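Local coordinates for protein esterase (Uncultured bacterium, PDB 5EGN) that probably hydrolyses carboxylic esters and the lactone ring of N-acyl homoserine lactones, the signals of bacterial quorum sensing, using an alpha/beta hydrolase fold, at residues 173-176 with 177-181. The protein carries 2 engineered substitutions. Numbering follows the deposited sequence.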
ATOM      1  N   SER A 173      -9.640   5.794 -12.206  1.00 28.25           N
ATOM      2  CA  SER A 173      -8.273   5.413 -12.529  1.00 27.89           C
ATOM      3  C   SER A 173      -7.932   4.056 -11.924  1.00 26.94           C
ATOM      4  O   SER A 173      -7.119   3.312 -12.466  1.00 26.84           O
ATOM      5  CB  SER A 173      -7.293   6.474 -12.028  1.00 26.69           C
ATOM      6  OG  SER A 173      -7.846   7.772 -12.149  1.00 28.66           O
ATOM      7  N   ASN A 174      -8.560   3.744 -10.796  1.00 26.61           N
ATOM      8  CA  ASN A 174      -8.335   2.476 -10.115  1.00 26.79           C
ATOM      9  C   ASN A 174      -9.397   1.446 -10.479  1.00 27.22           C
ATOM     10  O   ASN A 174      -9.090   0.283 -10.735  1.00 26.45           O
ATOM     11  CB  ASN A 174      -8.308   2.689  -8.599  1.00 25.96           C
ATOM     12  CG  ASN A 174      -8.222   1.389  -7.827  1.00 25.02           C
ATOM     13  OD1 ASN A 174      -7.157   0.784  -7.725  1.00 24.83           O
ATOM     14  ND2 ASN A 174      -9.347   0.957  -7.265  1.00 25.75           N
ATOM     15  N   PHE A 175     -10.647   1.889 -10.505  1.00 28.16           N
ATOM     16  CA  PHE A 175     -11.771   1.003 -10.764  1.00 29.18           C
ATOM     17  C   PHE A 175     -12.843   1.736 -11.556  1.00 30.13           C
ATOM     18  O   PHE A 175     -13.717   2.380 -10.977  1.00 30.93           O
ATOM     19  CB  PHE A 175     -12.340   0.475  -9.445  1.00 29.41           C
ATOM     20  CG  PHE A 175     -13.449  -0.522  -9.612  1.00 30.95           C
ATOM     21  CD1 PHE A 175     -13.186  -1.797 -10.084  1.00 33.73           C
ATOM     22  CD2 PHE A 175     -14.750  -0.196  -9.270  1.00 32.73           C
ATOM     23  CE1 PHE A 175     -14.201  -2.722 -10.231  1.00 31.77           C
ATOM     24  CE2 PHE A 175     -15.771  -1.118  -9.412  1.00 36.15           C
ATOM     25  CZ  PHE A 175     -15.496  -2.383  -9.893  1.00 33.06           C
ATOM     26  N   PRO A 176     -12.773   1.651 -12.892  1.00 30.49           N
ATOM     27  CA  PRO A 176     -13.756   2.327 -13.742  1.00 31.84           C
ATOM     28  C   PRO A 176     -15.102   1.617 -13.724  1.00 33.86           C
ATOM     29  O   PRO A 176     -15.182   0.452 -13.340  1.00 34.12           O
ATOM     30  CB  PRO A 176     -13.118   2.269 -15.130  1.00 31.60           C
ATOM     31  CG  PRO A 176     -12.272   1.059 -15.096  1.00 30.68           C
ATOM     32  CD  PRO A 176     -11.772   0.916 -13.683  1.00 30.19           C
ATOM     33  N   LYS A 177     -16.146   2.321 -14.142  1.00 35.66           N
ATOM     34  CA  LYS A 177     -17.511   1.817 -14.048  1.00 37.69           C
ATOM     35  C   LYS A 177     -17.776   0.639 -14.983  1.00 38.63           C
ATOM     36  O   LYS A 177     -18.546  -0.273 -14.657  1.00 46.23           O
ATOM     37  CB  LYS A 177     -18.495   2.947 -14.341  1.00 39.89           C
ATOM     38  CG  LYS A 177     -19.930   2.609 -14.030  1.00 43.06           C
ATOM     39  CD  LYS A 177     -20.084   2.034 -12.637  1.00 45.28           C
ATOM     40  CE  LYS A 177     -21.247   1.061 -12.623  1.00 52.81           C
ATOM     41  NZ  LYS A 177     -22.498   1.670 -13.163  1.00 54.81           N
ATOM     42  N   HIS A 178     -17.129   0.663 -16.143  1.00 37.88           N
ATOM     43  CA  HIS A 178     -17.348  -0.364 -17.153  1.00 37.97           C
ATOM     44  C   HIS A 178     -16.810  -1.719 -16.706  1.00 37.93           C
ATOM     45  O   HIS A 178     -17.281  -2.758 -17.161  1.00 41.49           O
ATOM     46  CB  HIS A 178     -16.708   0.043 -18.482  1.00 36.24           C
ATOM     47  CG  HIS A 178     -15.230  -0.195 -18.545  1.00 35.05           C
ATOM     48  ND1 HIS A 178     -14.306   0.763 -18.189  1.00 36.27           N
ATOM     49  CD2 HIS A 178     -14.519  -1.277 -18.939  1.00 35.43           C
ATOM     50  CE1 HIS A 178     -13.088   0.277 -18.352  1.00 37.02           C
ATOM     51  NE2 HIS A 178     -13.189  -0.959 -18.806  1.00 35.93           N
ATOM     52  N   VAL A 179     -15.819  -1.706 -15.822  1.00 36.70           N
ATOM     53  CA  VAL A 179     -15.294  -2.946 -15.267  1.00 37.17           C
ATOM     54  C   VAL A 179     -16.326  -3.564 -14.331  1.00 38.18           C
ATOM     55  O   VAL A 179     -16.555  -4.775 -14.358  1.00 44.99           O
ATOM     56  CB  VAL A 179     -13.969  -2.724 -14.519  1.00 34.30           C
ATOM     57  CG1 VAL A 179     -13.567  -3.976 -13.754  1.00 33.40           C
ATOM     58  CG2 VAL A 179     -12.882  -2.338 -15.500  1.00 33.05           C
ATOM     59  N   PHE A 180     -16.956  -2.727 -13.513  1.00 37.89           N
ATOM     60  CA  PHE A 180     -18.037  -3.191 -12.651  1.00 38.73           C
ATOM     61  C   PHE A 180     -19.158  -3.773 -13.503  1.00 39.88           C
ATOM     62  O   PHE A 180     -19.582  -4.907 -13.284  1.00 40.36           O
ATOM     63  CB  PHE A 180     -18.570  -2.058 -11.770  1.00 39.82           C
ATOM     64  CG  PHE A 180     -19.721  -2.465 -10.889  1.00 40.54           C
ATOM     65  CD1 PHE A 180     -21.027  -2.171 -11.248  1.00 41.09           C
ATOM     66  CD2 PHE A 180     -19.496  -3.156  -9.708  1.00 39.05           C
ATOM     67  CE1 PHE A 180     -22.083  -2.548 -10.442  1.00 40.22           C
ATOM     68  CE2 PHE A 180     -20.549  -3.533  -8.899  1.00 39.28           C
ATOM     69  CZ  PHE A 180     -21.843  -3.228  -9.269  1.00 40.01           C
ATOM     70  N   ASP A 181     -19.619  -3.002 -14.485  1.00 39.74           N
ATOM     71  CA  ASP A 181     -20.703  -3.443 -15.360  1.00 40.16           C
ATOM     72  C   ASP A 181     -20.384  -4.763 -16.069  1.00 39.97           C
ATOM     73  O   ASP A 181     -21.222  -5.666 -16.126  1.00 40.51           O
ATOM     74  CB  ASP A 181     -21.021  -2.359 -16.387  1.00 40.19           C
ATOM     75  CG  ASP A 181     -21.635  -1.123 -15.756  1.00 42.02           C
ATOM     76  OD1 ASP A 181     -22.295  -1.259 -14.706  1.00 41.95           O
ATOM     77  OD2 ASP A 181     -21.459  -0.019 -16.311  1.00 42.87           O
TER
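Pro176 and Val179 meet at the start of helix 177-185, where the proline occupies the N-cap position and its ring lies against the first turn. The loop and this helix belong to the helical insertion between strands 110-116 and 206-211, consistent with the cap of alpha/beta hydrolases. Pro176 CG sits 3.5 Å from CG2 of Val179 and, on the side of His178, 3.4 Å from CE1 of the imidazole. That imidazole is brought back alongside the proline, obliquely, by its first torsion, which sets CG between the backbone N and the carbonyl carbon (chi1 80°); its NE2 then bonds to the backbone O of Lys61. Val179 CG2 also lies over one face of the His178 ring, toward the rim, so proline, valine and imidazole form one small cluster. The backbone adds a single weak hydrogen bond, from Val179 N to Pro176 O (3.4 Å, 136° at the hydrogen).

Phe175 reaches the helix by the far end of its ring. With CG anti to the backbone N (chi1 -176°), CE1 comes 3.8 Å from CG1 of Val179, while CZ stands 3.6 Å from CB of Phe180 and approaches the edge of the Phe180 ring. Val179 therefore serves both loop residues, CG1 facing the phenylalanine and CG2 the proline. Outside these segments, the Phe175 ring meets Phe28 edge-to-face and also touches His56. An alanine in place of Phe175 would probably open a gap beside Val179 CG1 and Phe180 CB and take away the edge-to-face partner of Phe28.

On the first helical turn, Lys177 NZ forms a salt bridge with Asp181 OD1 (3.3 Å), its hydrogen bond weak. A proline cannot offer a side-chain acceptor to the helix N-terminus, and between residues 173-176 and this turn the contact is mainly apolar, with one weak backbone bond.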